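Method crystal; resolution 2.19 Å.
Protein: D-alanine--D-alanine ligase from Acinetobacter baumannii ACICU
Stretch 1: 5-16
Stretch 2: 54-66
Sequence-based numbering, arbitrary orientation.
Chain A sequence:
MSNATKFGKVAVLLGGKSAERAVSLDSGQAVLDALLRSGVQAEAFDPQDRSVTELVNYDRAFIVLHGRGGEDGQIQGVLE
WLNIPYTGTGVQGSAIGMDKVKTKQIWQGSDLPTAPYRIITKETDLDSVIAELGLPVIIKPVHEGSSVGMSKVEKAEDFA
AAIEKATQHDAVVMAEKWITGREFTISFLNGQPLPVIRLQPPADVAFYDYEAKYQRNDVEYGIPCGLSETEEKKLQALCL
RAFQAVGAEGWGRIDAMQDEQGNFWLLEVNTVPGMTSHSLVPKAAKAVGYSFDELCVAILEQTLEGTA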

# COMPACT_ATOMS: atom_id res chain seq x y z
N THR A 5 17.84 -2.17 -29.49
CA THR A 5 19.01 -2.17 -28.61
C THR A 5 18.64 -1.56 -27.28
O THR A 5 18.67 -2.24 -26.26
N LYS A 6 18.24 -0.29 -27.33
CA LYS A 6 17.93 0.58 -26.18
C LYS A 6 17.07 -0.06 -25.09
O LYS A 6 17.35 0.15 -23.93
N PHE A 7 16.05 -0.82 -25.49
CA PHE A 7 15.10 -1.48 -24.56
C PHE A 7 15.24 -3.00 -24.41
O PHE A 7 14.65 -3.57 -23.47
N GLY A 8 15.97 -3.66 -25.32
CA GLY A 8 16.12 -5.11 -25.19
C GLY A 8 14.74 -5.77 -25.24
O GLY A 8 13.87 -5.29 -25.97
N LYS A 9 14.53 -6.84 -24.47
CA LYS A 9 13.29 -7.62 -24.60
C LYS A 9 12.27 -7.03 -23.66
O LYS A 9 12.55 -6.96 -22.49
N VAL A 10 11.13 -6.55 -24.19
CA VAL A 10 10.11 -5.99 -23.33
C VAL A 10 8.90 -6.86 -23.28
O VAL A 10 8.46 -7.34 -24.29
N ALA A 11 8.38 -7.05 -22.06
CA ALA A 11 7.14 -7.77 -21.84
C ALA A 11 6.00 -6.79 -21.65
O ALA A 11 6.06 -5.95 -20.77
N VAL A 12 4.97 -6.90 -22.48
CA VAL A 12 3.76 -6.12 -22.31
C VAL A 12 2.78 -6.99 -21.54
O VAL A 12 2.26 -7.99 -22.06
N LEU A 13 2.57 -6.60 -20.29
CA LEU A 13 1.81 -7.37 -19.33
C LEU A 13 0.34 -7.01 -19.51
O LEU A 13 -0.02 -5.86 -19.31
N LEU A 14 -0.49 -7.98 -19.89
CA LEU A 14 -1.87 -7.72 -20.35
C LEU A 14 -2.83 -8.86 -19.99
O LEU A 14 -2.43 -10.00 -19.82
N GLY A 15 -4.13 -8.54 -19.92
CA GLY A 15 -5.17 -9.52 -19.56
C GLY A 15 -5.29 -9.68 -18.06
O GLY A 15 -5.85 -8.85 -17.38
N GLY A 16 -4.75 -10.77 -17.54
CA GLY A 16 -4.66 -10.99 -16.12
C GLY A 16 -5.92 -11.61 -15.60
O GLY A 16 -6.70 -12.16 -16.36
N GLU A 54 8.40 -16.50 -15.38
CA GLU A 54 8.94 -16.41 -16.76
C GLU A 54 9.25 -14.99 -17.25
O GLU A 54 9.81 -14.80 -18.34
N LEU A 55 8.94 -14.00 -16.42
CA LEU A 55 9.33 -12.62 -16.63
C LEU A 55 10.82 -12.43 -16.57
O LEU A 55 11.34 -11.41 -17.05
N VAL A 56 11.52 -13.39 -16.00
CA VAL A 56 12.98 -13.33 -15.93
C VAL A 56 13.63 -13.32 -17.33
O VAL A 56 14.71 -12.79 -17.51
N ASN A 57 12.91 -13.85 -18.33
CA ASN A 57 13.33 -13.78 -19.75
C ASN A 57 13.27 -12.37 -20.42
O ASN A 57 13.49 -12.28 -21.62
N TYR A 58 13.00 -11.30 -19.66
CA TYR A 58 12.82 -9.97 -20.21
C TYR A 58 13.68 -8.93 -19.50
O TYR A 58 13.99 -9.04 -18.33
N ASP A 59 14.05 -7.90 -20.25
CA ASP A 59 14.81 -6.79 -19.73
C ASP A 59 13.97 -5.75 -19.00
O ASP A 59 14.53 -4.98 -18.21
N ARG A 60 12.65 -5.73 -19.23
CA ARG A 60 11.75 -4.76 -18.60
C ARG A 60 10.30 -5.07 -18.94
O ARG A 60 10.04 -5.86 -19.85
N ALA A 61 9.37 -4.41 -18.25
CA ALA A 61 7.97 -4.64 -18.42
C ALA A 61 7.18 -3.35 -18.58
O ALA A 61 7.42 -2.37 -17.89
N PHE A 62 6.19 -3.40 -19.47
CA PHE A 62 5.20 -2.32 -19.69
C PHE A 62 3.91 -2.87 -19.12
O PHE A 62 3.39 -3.85 -19.68
N ILE A 63 3.39 -2.28 -18.04
CA ILE A 63 2.24 -2.86 -17.32
C ILE A 63 0.95 -2.18 -17.76
O ILE A 63 0.79 -0.97 -17.70
N VAL A 64 0.00 -3.00 -18.19
CA VAL A 64 -1.27 -2.51 -18.64
C VAL A 64 -2.33 -3.53 -18.22
O VAL A 64 -3.35 -3.74 -18.90
N LEU A 65 -2.10 -4.11 -17.03
CA LEU A 65 -3.06 -4.96 -16.31
C LEU A 65 -3.93 -4.06 -15.47
O LEU A 65 -3.46 -3.49 -14.52
N HIS A 66 -5.21 -3.96 -15.77
CA HIS A 66 -6.10 -3.15 -14.97
C HIS A 66 -6.74 -3.99 -13.88
O HIS A 66 -7.03 -5.19 -14.07

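At the start of this parallel strand pair, a side-chain carboxylate accepts a main-chain N-H. Asp59 (chi1 m) points toward the first stretch, and its OD2 accepts a nearly linear hydrogen bond from Lys9 N at 3.0 Å. Gly8 lies beside this carboxylate; a CB there would clash with Asp59 OD2. Asp59 N in turn donates to Lys9 O at 2.9 Å.

Arg60 (chi1 p) shares a sheet face with Val10, Val12 and Phe62. Its NH1 donates to Phe7 O at 3.3 Å, and its CD lies at the edge of the Phe7 ring. Phe62 has chi1 t. Its CB lies 4.3 Å from Val12 CG2, a loose apolar contact.

The other face carries Ala11, Leu13, Ala61 and Ile63. Ala11 CB sits over the face of the Tyr58 ring (chi1 m), 3.7 Å from Tyr58 CG. Leu13 has the largest covered area; its chi1 lies between wells, at -105°. Leu13 CD1 reaches Leu55 CD2 at 3.5 Å, while Leu13 CD2 packs on Ala61 CB at 3.8 Å.

Leu65 (m, t) turns its end inward. Leu65 CD2 lies 3.7 Å from Gly16 CA, where a CB would clash with it.

At the exposed margin, one water accepts from Lys9 NZ, with 3.1 Å between NZ and the water O, and donates weakly to Asn57 O.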

# COMPACT_ATOMS: atom_id res chain seq x y z
CB THR A 5 20.20 -1.44 -29.26
OG1 THR A 5 20.79 -2.32 -30.23
CG2 THR A 5 21.27 -1.02 -28.24
CB LYS A 6 17.22 1.84 -26.70
CG LYS A 6 16.86 2.93 -25.70
CD LYS A 6 16.94 4.31 -26.36
CE LYS A 6 16.33 5.44 -25.54
NZ LYS A 6 14.92 5.76 -25.93
CB PHE A 7 13.64 -1.18 -24.94
CG PHE A 7 13.30 0.29 -24.95
CD1 PHE A 7 13.14 0.99 -23.76
CD2 PHE A 7 13.12 0.97 -26.15
CE1 PHE A 7 12.82 2.34 -23.78
CE2 PHE A 7 12.79 2.32 -26.16
CZ PHE A 7 12.64 3.00 -24.97
CB LYS A 9 13.48 -9.11 -24.32
CG LYS A 9 14.24 -9.82 -25.42
CD LYS A 9 14.26 -11.33 -25.25
CE LYS A 9 12.99 -11.99 -25.77
NZ LYS A 9 12.65 -13.20 -24.96
CB VAL A 10 9.84 -4.46 -23.52
CG1 VAL A 10 10.69 -3.82 -24.60
CG2 VAL A 10 8.37 -4.11 -23.58
CB ALA A 11 7.25 -8.66 -20.62
CB VAL A 12 3.18 -5.70 -23.64
CG1 VAL A 12 1.85 -4.99 -23.44
CG2 VAL A 12 4.17 -4.77 -24.32
CB LEU A 13 2.31 -7.08 -17.89
CG LEU A 13 3.19 -8.00 -16.99
CD1 LEU A 13 3.77 -9.21 -17.66
CD2 LEU A 13 4.29 -7.24 -16.28
CB LEU A 14 -1.88 -7.50 -21.87
CG LEU A 14 -1.96 -8.72 -22.83
CD1 LEU A 14 -2.04 -8.29 -24.28
CD2 LEU A 14 -0.79 -9.64 -22.68
CB GLU A 54 8.01 -17.15 -17.71
CG GLU A 54 7.82 -18.62 -17.32
CD GLU A 54 6.96 -19.43 -18.28
OE1 GLU A 54 7.09 -19.22 -19.51
OE2 GLU A 54 6.18 -20.29 -17.82
CB LEU A 55 8.66 -11.69 -15.59
CG LEU A 55 7.17 -11.35 -15.85
CD1 LEU A 55 6.51 -10.73 -14.63
CD2 LEU A 55 7.02 -10.41 -17.03
CB VAL A 56 13.51 -14.47 -15.02
CG1 VAL A 56 13.57 -15.81 -15.77
CG2 VAL A 56 14.84 -14.09 -14.40
CB ASN A 57 12.47 -14.75 -20.56
CG ASN A 57 12.62 -16.20 -20.12
OD1 ASN A 57 13.71 -16.76 -20.16
ND2 ASN A 57 11.53 -16.80 -19.66
CB TYR A 58 11.34 -9.56 -20.15
CG TYR A 58 10.48 -10.45 -21.01
CD1 TYR A 58 10.34 -10.22 -22.37
CD2 TYR A 58 9.88 -11.55 -20.47
CE1 TYR A 58 9.57 -11.06 -23.17
CE2 TYR A 58 9.13 -12.42 -21.25
CZ TYR A 58 8.98 -12.17 -22.60
OH TYR A 58 8.21 -13.04 -23.32
CB ASP A 59 15.62 -6.16 -20.84
CG ASP A 59 16.69 -7.09 -21.35
OD1 ASP A 59 17.65 -7.33 -20.59
OD2 ASP A 59 16.57 -7.62 -22.48
CB ARG A 60 12.08 -3.29 -19.01
CG ARG A 60 11.72 -2.87 -20.44
CD ARG A 60 12.83 -2.17 -21.23
NE ARG A 60 13.59 -1.30 -20.36
CZ ARG A 60 14.89 -1.40 -20.08
NH1 ARG A 60 15.68 -2.29 -20.65
NH2 ARG A 60 15.39 -0.55 -19.21
CB ALA A 61 7.45 -5.42 -17.22
CB PHE A 62 5.05 -2.02 -21.20
CG PHE A 62 4.29 -0.77 -21.52
CD1 PHE A 62 3.01 -0.57 -21.07
CD2 PHE A 62 4.86 0.21 -22.31
CE1 PHE A 62 2.33 0.60 -21.36
CE2 PHE A 62 4.19 1.38 -22.60
CZ PHE A 62 2.92 1.58 -22.13
CB ILE A 63 2.35 -2.70 -15.79
CG1 ILE A 63 3.62 -3.39 -15.23
CG2 ILE A 63 1.10 -3.27 -15.12
CD1 ILE A 63 3.94 -3.06 -13.80
CB VAL A 64 -1.08 -2.20 -20.14
CG1 VAL A 64 -1.66 -3.25 -21.05
CG2 VAL A 64 -1.49 -0.80 -20.46
CB LEU A 65 -2.32 -5.90 -15.36
CG LEU A 65 -1.47 -7.00 -15.96
CD1 LEU A 65 -0.49 -7.57 -14.95
CD2 LEU A 65 -2.36 -8.10 -16.51
CB HIS A 66 -7.15 -2.50 -15.85
CG HIS A 66 -6.60 -1.87 -17.07
ND1 HIS A 66 -5.70 -0.83 -17.03
CD2 HIS A 66 -6.76 -2.16 -18.38
CE1 HIS A 66 -5.37 -0.48 -18.25
NE2 HIS A 66 -5.99 -1.28 -19.09
O HOH W 1 15.22 -14.45 -23.66